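Local coordinates for protein zinc chaperone AztD (Citrobacter koseri, PDB 6CMK) that acts as a periplasmic zinc chaperone, binding zinc ions and handing one of them directly to the solute-binding protein AztC of the AztABCD transport system, at residues Val33-Arg37 with Ile107-Pro112; Cys229-Leu235 with Arg246-Tyr250. The contacts are given in a common frame with arbitrary orientation. Residues are numbered along the deposited sequence.

Contact 1 of 2, residues Val33-Arg37 with Ile107-Pro112; sequences VTAWR and IDIDAP
Packing between two blades of a beta propeller depends on side chains from one sheet filling gaps on the face of the next, and this interface is a compact example. Both pieces are extended: Val33-Arg37 is strand throughout, while Ile107-Ile109 is strand and Asp110-Pro112 leaves it as loop. The strand axes approach to 8.6 Å and cross at 58°, too far apart for backbone pairing, with Val33 nearest Ile107 (CA to CA 7.3 Å) and Ala35 nearest Ile109 (8.0 Å). Alternation turns Val33, Ala35 and Arg37 toward the second segment and Thr34 and Trp36 away. The small Ala35 leaves a hollow that both isoleucines enter: the tt rotamer brings Ile107 CD1 to 4.0 Å from Ala35 CB, and mt brings Ile109 CD1 to 3.8 Å. Val33, rotamer t, closes one end, its CG1 3.4 Å from Ile109 CD1 and its CB 4.1 Å from Ile107 CG2. At the other end Arg37, mtt along its extended chain, runs past Ile109 CG2 (3.5 Å from NH2); NH1 donates to Asp110 O at 2.8 Å and meets Pro112 CD at 3.4 Å. Ile107 directly follows the zinc ligand Asp106. Strand 88-100 contributes Ile96 and Phe98 to this interblade core, strand 58-63 touches Arg37 and Pro112, and Gly346 and His347 of the second subunit pack on Trp36 and Thr34, which turn away from Ile107-Pro112.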
loop_
_atom_site.group_PDB
_atom_site.type_symbol
_atom_site.label_atom_id
_atom_site.label_comp_id
_atom_site.label_asym_id
_atom_site.label_seq_id
_atom_site.Cartn_x
_atom_site.Cartn_y
_atom_site.Cartn_z
ATOM N N VAL B 33 7.150 16.158 -2.581
ATOM C CA VAL B 33 6.491 16.508 -3.832
ATOM C C VAL B 33 5.159 15.786 -3.922
ATOM O O VAL B 33 5.088 14.568 -3.725
ATOM C CB VAL B 33 7.362 16.172 -5.052
ATOM C CG1 VAL B 33 6.614 16.518 -6.335
ATOM C CG2 VAL B 33 8.669 16.935 -4.964
ATOM N N THR B 34 4.119 16.549 -4.239
ATOM C CA THR B 34 2.779 16.045 -4.512
ATOM C C THR B 34 2.543 16.125 -6.011
ATOM O O THR B 34 2.810 17.159 -6.630
ATOM C CB THR B 34 1.716 16.866 -3.773
ATOM O OG1 THR B 34 1.899 16.747 -2.356
ATOM C CG2 THR B 34 0.315 16.394 -4.133
ATOM N N ALA B 35 2.048 15.042 -6.598
ATOM C CA ALA B 35 1.807 15.066 -8.035
ATOM C C ALA B 35 0.636 14.161 -8.360
ATOM O O ALA B 35 0.606 12.999 -7.937
ATOM C CB ALA B 35 3.051 14.632 -8.822
ATOM N N TRP B 36 -0.328 14.707 -9.100
ATOM C CA TRP B 36 -1.477 13.953 -9.579
ATOM C C TRP B 36 -1.763 14.351 -11.020
ATOM O O TRP B 36 -1.622 15.521 -11.389
ATOM C CB TRP B 36 -2.729 14.208 -8.742
ATOM C CG TRP B 36 -2.679 13.722 -7.310
ATOM C CD1 TRP B 36 -2.000 14.294 -6.277
ATOM C CD2 TRP B 36 -3.374 12.602 -6.760
ATOM N NE1 TRP B 36 -2.219 13.597 -5.113
ATOM C CE2 TRP B 36 -3.057 12.547 -5.384
ATOM C CE3 TRP B 36 -4.222 11.634 -7.291
ATOM C CZ2 TRP B 36 -3.567 11.571 -4.547
ATOM C CZ3 TRP B 36 -4.726 10.664 -6.449
ATOM C CH2 TRP B 36 -4.392 10.641 -5.094
ATOM N N ARG B 37 -2.191 13.379 -11.824
ATOM C CA ARG B 37 -2.427 13.597 -13.243
ATOM C C ARG B 37 -3.754 12.991 -13.658
ATOM O O ARG B 37 -4.135 11.918 -13.185
ATOM C CB ARG B 37 -1.289 13.005 -14.066
ATOM C CG ARG B 37 -0.030 13.817 -13.911
ATOM C CD ARG B 37 1.181 13.151 -14.503
ATOM N NE ARG B 37 2.358 13.970 -14.257
ATOM C CZ ARG B 37 3.565 13.715 -14.737
ATOM N NH1 ARG B 37 3.771 12.650 -15.491
ATOM N NH2 ARG B 37 4.570 14.535 -14.457
ATOM N N ILE B 107 8.744 9.369 -4.414
ATOM C CA ILE B 107 7.969 9.600 -5.635
ATOM C C ILE B 107 8.932 9.873 -6.786
ATOM O O ILE B 107 9.826 10.725 -6.677
ATOM C CB ILE B 107 6.947 10.745 -5.465
ATOM C CG1 ILE B 107 6.049 10.845 -6.705
ATOM C CG2 ILE B 107 7.633 12.080 -5.181
ATOM C CD1 ILE B 107 4.923 11.885 -6.580
ATOM N N ASP B 108 8.755 9.130 -7.880
ATOM C CA ASP B 108 9.519 9.291 -9.114
ATOM C C ASP B 108 8.615 9.934 -10.154
ATOM O O ASP B 108 7.580 9.359 -10.509
ATOM C CB ASP B 108 10.018 7.946 -9.636
ATOM C CG ASP B 108 11.046 7.298 -8.725
ATOM O OD1 ASP B 108 11.667 8.007 -7.907
ATOM O OD2 ASP B 108 11.237 6.071 -8.846
ATOM N N ILE B 109 9.017 11.097 -10.663
ATOM C CA ILE B 109 8.201 11.882 -11.584
ATOM C C ILE B 109 8.951 12.026 -12.899
ATOM O O ILE B 109 10.093 12.499 -12.927
ATOM C CB ILE B 109 7.844 13.262 -11.007
ATOM C CG1 ILE B 109 6.983 13.105 -9.753
ATOM C CG2 ILE B 109 7.091 14.095 -12.038
ATOM C CD1 ILE B 109 6.866 14.363 -8.938
ATOM N N ASP B 110 8.300 11.637 -13.989
ATOM C CA ASP B 110 8.820 11.847 -15.332
ATOM C C ASP B 110 7.677 12.320 -16.215
ATOM O O ASP B 110 6.508 12.287 -15.818
ATOM C CB ASP B 110 9.438 10.564 -15.902
ATOM C CG ASP B 110 10.493 9.973 -14.992
ATOM O OD1 ASP B 110 11.447 10.700 -14.645
ATOM O OD2 ASP B 110 10.364 8.788 -14.616
ATOM N N ALA B 111 8.018 12.764 -17.424
ATOM C CA ALA B 111 6.984 13.136 -18.375
ATOM C C ALA B 111 6.149 11.908 -18.726
ATOM O O ALA B 111 6.684 10.798 -18.810
ATOM C CB ALA B 111 7.587 13.721 -19.650
ATOM N N PRO B 112 4.842 12.061 -18.923
ATOM C CA PRO B 112 4.044 10.933 -19.408
ATOM C C PRO B 112 4.478 10.580 -20.820
ATOM O O PRO B 112 4.962 11.430 -21.568
ATOM C CB PRO B 112 2.607 11.469 -19.367
ATOM C CG PRO B 112 2.775 12.954 -19.545
ATOM C CD PRO B 112 4.054 13.300 -18.837
#

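Contact 2 of 2, residues Cys229-Leu235 with Arg246-Tyr250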
loop_
_atom_site.group_PDB
_atom_site.type_symbol
_atom_site.label_atom_id
_atom_site.label_comp_id
_atom_site.label_asym_id
_atom_site.label_seq_id
_atom_site.Cartn_x
_atom_site.Cartn_y
_atom_site.Cartn_z
ATOM N N CYS B 229 -24.024 -11.050 -11.567
ATOM C CA CYS B 229 -24.903 -11.733 -12.503
ATOM C C CYS B 229 -26.338 -11.624 -11.988
ATOM O O CYS B 229 -26.634 -10.833 -11.087
ATOM C CB CYS B 229 -24.445 -13.182 -12.689
ATOM S SG CYS B 229 -24.964 -14.266 -11.381
ATOM N N GLU B 230 -27.238 -12.419 -12.575
ATOM C CA GLU B 230 -28.659 -12.308 -12.245
ATOM C C GLU B 230 -28.995 -12.841 -10.854
ATOM O O GLU B 230 -30.009 -12.429 -10.282
ATOM C CB GLU B 230 -29.490 -13.034 -13.309
ATOM C CG GLU B 230 -29.294 -12.459 -14.705
ATOM C CD GLU B 230 -29.939 -13.291 -15.807
ATOM O OE1 GLU B 230 -30.401 -14.421 -15.535
ATOM O OE2 GLU B 230 -29.978 -12.805 -16.954
ATOM N N THR B 231 -28.178 -13.729 -10.284
ATOM C CA THR B 231 -28.490 -14.323 -8.987
ATOM C C THR B 231 -27.717 -13.716 -7.821
ATOM O O THR B 231 -28.103 -13.936 -6.670
ATOM C CB THR B 231 -28.215 -15.833 -9.004
ATOM O OG1 THR B 231 -26.835 -16.078 -9.310
ATOM C CG2 THR B 231 -29.098 -16.527 -10.025
ATOM N N GLY B 232 -26.656 -12.970 -8.077
ATOM C CA GLY B 232 -25.811 -12.497 -6.991
ATOM C C GLY B 232 -24.449 -12.087 -7.522
ATOM O O GLY B 232 -24.308 -11.722 -8.691
ATOM N N LEU B 233 -23.458 -12.149 -6.636
ATOM C CA LEU B 233 -22.077 -11.870 -6.988
ATOM C C LEU B 233 -21.240 -13.121 -6.788
ATOM O O LEU B 233 -21.443 -13.866 -5.824
ATOM C CB LEU B 233 -21.477 -10.740 -6.129
ATOM C CG LEU B 233 -22.289 -9.456 -5.949
ATOM C CD1 LEU B 233 -21.494 -8.414 -5.160
ATOM C CD2 LEU B 233 -22.729 -8.877 -7.279
ATOM N N LEU B 234 -20.307 -13.346 -7.703
ATOM C CA LEU B 234 -19.223 -14.286 -7.481
ATOM C C LEU B 234 -18.106 -13.499 -6.820
ATOM O O LEU B 234 -17.768 -12.402 -7.276
ATOM C CB LEU B 234 -18.736 -14.906 -8.786
ATOM C CG LEU B 234 -19.732 -15.732 -9.589
ATOM C CD1 LEU B 234 -19.041 -16.264 -10.822
ATOM C CD2 LEU B 234 -20.314 -16.879 -8.779
ATOM N N LEU B 235 -17.561 -14.037 -5.735
ATOM C CA LEU B 235 -16.501 -13.385 -4.984
ATOM C C LEU B 235 -15.276 -14.275 -5.060
ATOM O O LEU B 235 -15.369 -15.472 -4.780
ATOM C CB LEU B 235 -16.912 -13.154 -3.530
ATOM C CG LEU B 235 -18.103 -12.210 -3.349
ATOM C CD1 LEU B 235 -18.492 -12.081 -1.896
ATOM C CD2 LEU B 235 -17.801 -10.838 -3.935
ATOM N N ARG B 246 -16.666 -18.058 -4.570
ATOM C CA ARG B 246 -17.890 -18.315 -3.834
ATOM C C ARG B 246 -18.996 -17.425 -4.383
ATOM O O ARG B 246 -18.742 -16.376 -4.974
ATOM C CB ARG B 246 -17.706 -18.091 -2.327
ATOM C CG ARG B 246 -17.484 -16.656 -1.882
ATOM C CD ARG B 246 -17.549 -16.574 -0.361
ATOM N NE ARG B 246 -17.397 -15.214 0.160
ATOM C CZ ARG B 246 -18.353 -14.513 0.771
ATOM N NH1 ARG B 246 -19.566 -15.019 0.959
ATOM N NH2 ARG B 246 -18.088 -13.288 1.206
ATOM N N HIS B 247 -20.232 -17.865 -4.195
ATOM C CA HIS B 247 -21.395 -17.136 -4.685
ATOM C C HIS B 247 -22.100 -16.477 -3.514
ATOM O O HIS B 247 -22.400 -17.137 -2.513
ATOM C CB HIS B 247 -22.364 -18.058 -5.426
ATOM C CG HIS B 247 -23.570 -17.352 -5.967
ATOM N ND1 HIS B 247 -24.810 -17.432 -5.371
ATOM C CD2 HIS B 247 -23.724 -16.555 -7.051
ATOM C CE1 HIS B 247 -25.678 -16.716 -6.067
ATOM N NE2 HIS B 247 -25.044 -16.173 -7.091
ATOM N N LEU B 248 -22.349 -15.176 -3.638
ATOM C CA LEU B 248 -23.124 -14.427 -2.663
ATOM C C LEU B 248 -24.443 -14.011 -3.308
ATOM O O LEU B 248 -24.455 -13.086 -4.136
ATOM C CB LEU B 248 -22.345 -13.204 -2.181
ATOM C CG LEU B 248 -23.086 -12.254 -1.235
ATOM C CD1 LEU B 248 -23.482 -12.977 0.043
ATOM C CD2 LEU B 248 -22.212 -11.042 -0.943
ATOM N N PRO B 249 -25.560 -14.655 -2.998
ATOM C CA PRO B 249 -26.823 -14.258 -3.633
ATOM C C PRO B 249 -27.296 -12.908 -3.132
ATOM O O PRO B 249 -27.018 -12.510 -1.999
ATOM C CB PRO B 249 -27.797 -15.373 -3.236
ATOM C CG PRO B 249 -27.212 -16.001 -2.035
ATOM C CD PRO B 249 -25.726 -15.803 -2.091
ATOM N N TYR B 250 -28.013 -12.190 -4.002
ATOM C CA TYR B 250 -28.632 -10.943 -3.583
ATOM C C TYR B 250 -29.498 -11.188 -2.356
ATOM O O TYR B 250 -30.264 -12.154 -2.302
ATOM C CB TYR B 250 -29.487 -10.348 -4.705
ATOM C CG TYR B 250 -28.688 -9.974 -5.928
ATOM C CD1 TYR B 250 -27.722 -8.983 -5.867
ATOM C CD2 TYR B 250 -28.889 -10.613 -7.138
ATOM C CE1 TYR B 250 -26.976 -8.639 -6.974
ATOM C CE2 TYR B 250 -28.152 -10.273 -8.254
ATOM C CZ TYR B 250 -27.193 -9.287 -8.171
ATOM O OH TYR B 250 -26.446 -8.945 -9.281
#
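A hairpin whose entering turn is held by Tyr250, just after its second strand, and by His247 within it illustrates how a propeller blade finishes its outer edge. Cys229, disulfide-bonded to Cys212, offers its O to Tyr250 OH at 2.6 Å, and its N bonds to Gly232 O at 3.0 Å. Glu230 O lies at the Tyr250 ring edge, 3.5 Å from CE2. Thr231 O accepts from Tyr250 N at 3.2 Å, and Thr231 OG1 shares a hydrogen bond with His247 NE2 at 2.9 Å. Gly232 and Pro249 form the first, non-hydrogen-bonded pair, CA atoms 3.9 Å apart; Gly232 CA sits 3.6 Å from the Tyr250 ring centroid, a CH-pi contact, and any CB would clash with Leu248 O. Antiparallel pairing continues as Leu233 N donates to Leu248 O at 2.8 Å and Leu248 N to Leu233 O at 2.7 Å. Leu234 pairs with His247 without such bonds, its CD2 3.8 Å from His247 CD2. Leu235 N donates to Arg246 O at 2.7 Å, Arg246 N back to Leu235 O at 2.9 Å, and Leu235 CD1 covers the guanidinium. Strand 224-228 flanks the hairpin; strands 279-283 and 291-295 of the next sheet pack against Leu248 and Tyr250.

How the contacts relate
The two contacts show the two scales on which a propeller is held together. From the N terminus, strand 32-42 joins a sheet completed by the C-terminal strand 392-403, and contact 1 closes a loop of 69 residues by setting this sheet against the following one, beside zinc site 2. The chain then runs through further sheets before contact 2 closes its much shorter loop, ten residues between neighbouring strands of one blade. The contacts therefore stand in series, neither nested nor crossed. The centres of contact 1 and contact 2 lie about 39 Å apart, on opposite sides of the chain's centre, and the nearest atoms of contact 1 and contact 2 are about 25 Å apart.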